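Local atomic coordinates of UDP-N-acetylglucosamine 3-dehydrogenase (Acidithiobacillus ferrooxidans, PDB entry 7BVJ), a protein that catalyses the NAD(+)-dependent oxidation of the 3-position of UDP-N-acetylglucosamine to a ketone, a step in making the diamino sugar of lipid A. Residues Leu153-Met162 / Val188-Ala197. Numbering follows the deposited sequence.
Sequences LDIDVIMDLM and VTDKADMATA
Val157, Ile158 and Met162 at the start of helix 157-173 lie on Ala195 and Ala197, an apolar helix-on-sheet contact in the C-terminal domain of this Gfo/Idh/MocA enzyme. Residues 157-162 cross residues 194-197 at 76°. Strand alternation turns both alanines to the helix, and their small methyls let it settle close: Ile158 CD1 reaches Ala195 CB at 3.5 Å. Val157 straddles the strand's start, CG1 against Ala195 and CG2 against the carbonyl oxygens of Ala192 and Asp193. Met162, unbranched and flexible, leaves the helix with CG anti to its backbone N (chi1 -160°) and bends at chi3, laying SD 3.9 Å from Ala197 CB and CE near Ala195 O. At the helix start a water accepts from Val157 N and donates to Ala192 O, bridging the segments, while Asp156 suits the N-cap because its short carboxylate can accept from a first-turn amide that lacks an earlier helical carbonyl: OD1 takes Met159 N in a nearly straight bond (179°) from above the carboxylate plane. Farther out, where both residues are exposed, Leu153 CD2 meets Val188 CG1. Strand 194-201 runs between strands 177-185 and 206-215 of the mixed sheet, and helix 290-312 packs against Ile158 and Met159.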
loop_
_atom_site.group_PDB
_atom_site.type_symbol
_atom_site.label_atom_id
_atom_site.label_comp_id
_atom_site.label_asym_id
_atom_site.label_seq_id
_atom_site.Cartn_x
_atom_site.Cartn_y
_atom_site.Cartn_z
ATOM N N LEU A 153 1.978 -18.127 6.524
ATOM C CA LEU A 153 1.614 -18.945 5.378
ATOM C C LEU A 153 0.556 -18.283 4.513
ATOM O O LEU A 153 0.407 -18.648 3.348
ATOM C CB LEU A 153 1.135 -20.322 5.850
ATOM C CG LEU A 153 2.283 -21.244 6.275
ATOM C CD1 LEU A 153 1.842 -22.715 6.356
ATOM C CD2 LEU A 153 3.473 -21.079 5.340
ATOM N N ASP A 154 -0.177 -17.312 5.048
ATOM C CA ASP A 154 -1.141 -16.560 4.263
ATOM C C ASP A 154 -0.596 -15.208 3.812
ATOM O O ASP A 154 -1.375 -14.339 3.411
ATOM C CB ASP A 154 -2.433 -16.386 5.059
ATOM C CG ASP A 154 -3.078 -17.715 5.405
ATOM O OD1 ASP A 154 -3.148 -18.060 6.606
ATOM O OD2 ASP A 154 -3.496 -18.429 4.469
ATOM N N ILE A 155 0.719 -15.010 3.879
ATOM C CA ILE A 155 1.368 -13.793 3.395
ATOM C C ILE A 155 1.880 -14.079 1.993
ATOM O O ILE A 155 2.838 -14.850 1.823
ATOM C CB ILE A 155 2.520 -13.351 4.304
ATOM C CG1 ILE A 155 2.017 -12.877 5.658
ATOM C CG2 ILE A 155 3.333 -12.259 3.630
ATOM C CD1 ILE A 155 3.124 -12.638 6.651
ATOM N N ASP A 156 1.256 -13.464 0.986
ATOM C CA ASP A 156 1.732 -13.595 -0.389
ATOM C C ASP A 156 2.951 -12.695 -0.549
ATOM O O ASP A 156 2.843 -11.467 -0.489
ATOM C CB ASP A 156 0.627 -13.244 -1.384
ATOM C CG ASP A 156 1.004 -13.545 -2.828
ATOM O OD1 ASP A 156 2.094 -13.115 -3.299
ATOM O OD2 ASP A 156 0.187 -14.202 -3.509
ATOM N N VAL A 157 4.111 -13.311 -0.753
ATOM C CA VAL A 157 5.385 -12.594 -0.742
ATOM C C VAL A 157 5.402 -11.450 -1.761
ATOM O O VAL A 157 5.979 -10.394 -1.502
ATOM C CB VAL A 157 6.516 -13.626 -0.949
ATOM C CG1 VAL A 157 7.733 -13.049 -1.593
ATOM C CG2 VAL A 157 6.866 -14.250 0.413
ATOM N N ILE A 158 4.746 -11.621 -2.904
ATOM C CA ILE A 158 4.673 -10.565 -3.908
ATOM C C ILE A 158 3.507 -9.618 -3.641
ATOM O O ILE A 158 3.695 -8.398 -3.568
ATOM C CB ILE A 158 4.573 -11.187 -5.315
ATOM C CG1 ILE A 158 5.682 -12.217 -5.519
ATOM C CG2 ILE A 158 4.665 -10.105 -6.377
ATOM C CD1 ILE A 158 7.070 -11.612 -5.315
ATOM N N MET A 159 2.289 -10.168 -3.484
ATOM C CA MET A 159 1.072 -9.360 -3.399
ATOM C C MET A 159 0.890 -8.673 -2.048
ATOM O O MET A 159 0.178 -7.665 -1.971
ATOM C CB MET A 159 -0.165 -10.220 -3.701
ATOM C CG MET A 159 -0.145 -10.954 -5.049
ATOM S SD MET A 159 0.027 -9.925 -6.532
ATOM C CE MET A 159 -1.044 -8.569 -6.081
ATOM N N ASP A 160 1.510 -9.182 -0.983
ATOM C CA ASP A 160 1.369 -8.576 0.334
ATOM C C ASP A 160 2.622 -7.873 0.841
ATOM O O ASP A 160 2.512 -7.093 1.787
ATOM C CB ASP A 160 0.950 -9.636 1.371
ATOM C CG ASP A 160 -0.341 -10.353 0.991
ATOM O OD1 ASP A 160 -1.316 -9.676 0.590
ATOM O OD2 ASP A 160 -0.371 -11.601 1.072
ATOM N N LEU A 161 3.807 -8.163 0.288
ATOM C CA LEU A 161 5.041 -7.499 0.697
ATOM C C LEU A 161 5.650 -6.686 -0.434
ATOM O O LEU A 161 5.787 -5.463 -0.310
ATOM C CB LEU A 161 6.073 -8.523 1.191
ATOM C CG LEU A 161 5.761 -9.448 2.359
ATOM C CD1 LEU A 161 6.928 -10.383 2.579
ATOM C CD2 LEU A 161 5.484 -8.628 3.617
ATOM N N MET A 162 5.978 -7.326 -1.556
ATOM C CA MET A 162 6.759 -6.647 -2.580
ATOM C C MET A 162 5.964 -5.537 -3.240
ATOM O O MET A 162 6.548 -4.556 -3.728
ATOM C CB MET A 162 7.242 -7.639 -3.635
ATOM C CG MET A 162 8.421 -7.098 -4.421
ATOM S SD MET A 162 8.834 -8.055 -5.865
ATOM C CE MET A 162 9.802 -9.403 -5.151
ATOM N N VAL A 188 9.090 -23.654 2.829
ATOM C CA VAL A 188 8.068 -24.285 3.665
ATOM C C VAL A 188 7.097 -25.081 2.807
ATOM O O VAL A 188 6.769 -26.235 3.115
ATOM C CB VAL A 188 7.336 -23.217 4.499
ATOM C CG1 VAL A 188 6.230 -23.852 5.336
ATOM C CG2 VAL A 188 8.327 -22.442 5.376
ATOM N N THR A 189 6.652 -24.479 1.704
ATOM C CA THR A 189 5.662 -25.050 0.805
ATOM C C THR A 189 6.153 -24.947 -0.629
ATOM O O THR A 189 7.336 -24.690 -0.863
ATOM C CB THR A 189 4.308 -24.340 0.950
ATOM O OG1 THR A 189 4.434 -22.979 0.523
ATOM C CG2 THR A 189 3.836 -24.367 2.393
ATOM N N ASP A 190 5.258 -25.175 -1.591
ATOM C CA ASP A 190 5.504 -24.867 -2.995
ATOM C C ASP A 190 5.407 -23.375 -3.312
ATOM O O ASP A 190 5.812 -22.968 -4.409
ATOM C CB ASP A 190 4.499 -25.625 -3.861
ATOM C CG ASP A 190 3.048 -25.377 -3.433
ATOM O OD1 ASP A 190 2.769 -25.262 -2.209
ATOM O OD2 ASP A 190 2.185 -25.286 -4.337
ATOM N N LYS A 191 4.839 -22.573 -2.406
ATOM C CA LYS A 191 4.724 -21.130 -2.588
ATOM C C LYS A 191 6.019 -20.456 -2.173
ATOM O O LYS A 191 6.656 -20.862 -1.198
ATOM C CB LYS A 191 3.589 -20.554 -1.740
ATOM C CG LYS A 191 2.219 -21.049 -2.117
ATOM C CD LYS A 191 1.896 -20.675 -3.540
ATOM C CE LYS A 191 0.511 -21.146 -3.924
ATOM N NZ LYS A 191 0.374 -21.250 -5.408
ATOM N N ALA A 192 6.378 -19.392 -2.890
ATOM C CA ALA A 192 7.622 -18.689 -2.608
ATOM C C ALA A 192 7.624 -18.201 -1.167
ATOM O O ALA A 192 6.630 -17.645 -0.690
ATOM C CB ALA A 192 7.795 -17.509 -3.576
ATOM N N ASP A 193 8.725 -18.449 -0.455
ATOM C CA ASP A 193 8.947 -17.793 0.828
ATOM C C ASP A 193 9.811 -16.555 0.689
ATOM O O ASP A 193 9.805 -15.700 1.580
ATOM C CB ASP A 193 9.618 -18.739 1.826
ATOM C CG ASP A 193 8.744 -19.934 2.184
ATOM O OD1 ASP A 193 7.565 -19.746 2.595
ATOM O OD2 ASP A 193 9.255 -21.063 2.046
ATOM N N MET A 194 10.579 -16.472 -0.385
ATOM C CA MET A 194 11.307 -15.255 -0.690
ATOM C C MET A 194 11.319 -15.097 -2.198
ATOM O O MET A 194 11.316 -16.078 -2.934
ATOM C CB MET A 194 12.732 -15.300 -0.138
ATOM C CG MET A 194 13.307 -16.701 -0.168
ATOM S SD MET A 194 14.999 -16.812 0.425
ATOM C CE MET A 194 14.714 -16.860 2.194
ATOM N N ALA A 195 11.280 -13.858 -2.653
ATOM C CA ALA A 195 11.365 -13.596 -4.075
ATOM C C ALA A 195 12.180 -12.333 -4.288
ATOM O O ALA A 195 12.337 -11.503 -3.391
ATOM C CB ALA A 195 9.981 -13.471 -4.724
ATOM N N THR A 196 12.739 -12.227 -5.485
ATOM C CA THR A 196 13.480 -11.043 -5.875
ATOM C C THR A 196 13.178 -10.793 -7.337
ATOM O O THR A 196 13.255 -11.717 -8.157
ATOM C CB THR A 196 14.977 -11.207 -5.625
ATOM O OG1 THR A 196 15.188 -11.334 -4.213
ATOM C CG2 THR A 196 15.761 -9.991 -6.141
ATOM N N ALA A 197 12.763 -9.564 -7.633
ATOM C CA ALA A 197 12.433 -9.153 -8.984
ATOM C C ALA A 197 13.410 -8.089 -9.458
ATOM O O ALA A 197 13.924 -7.290 -8.665
ATOM C CB ALA A 197 11.003 -8.618 -9.076
HETATM O O HOH W 1 4.470 -15.805 -1.660
#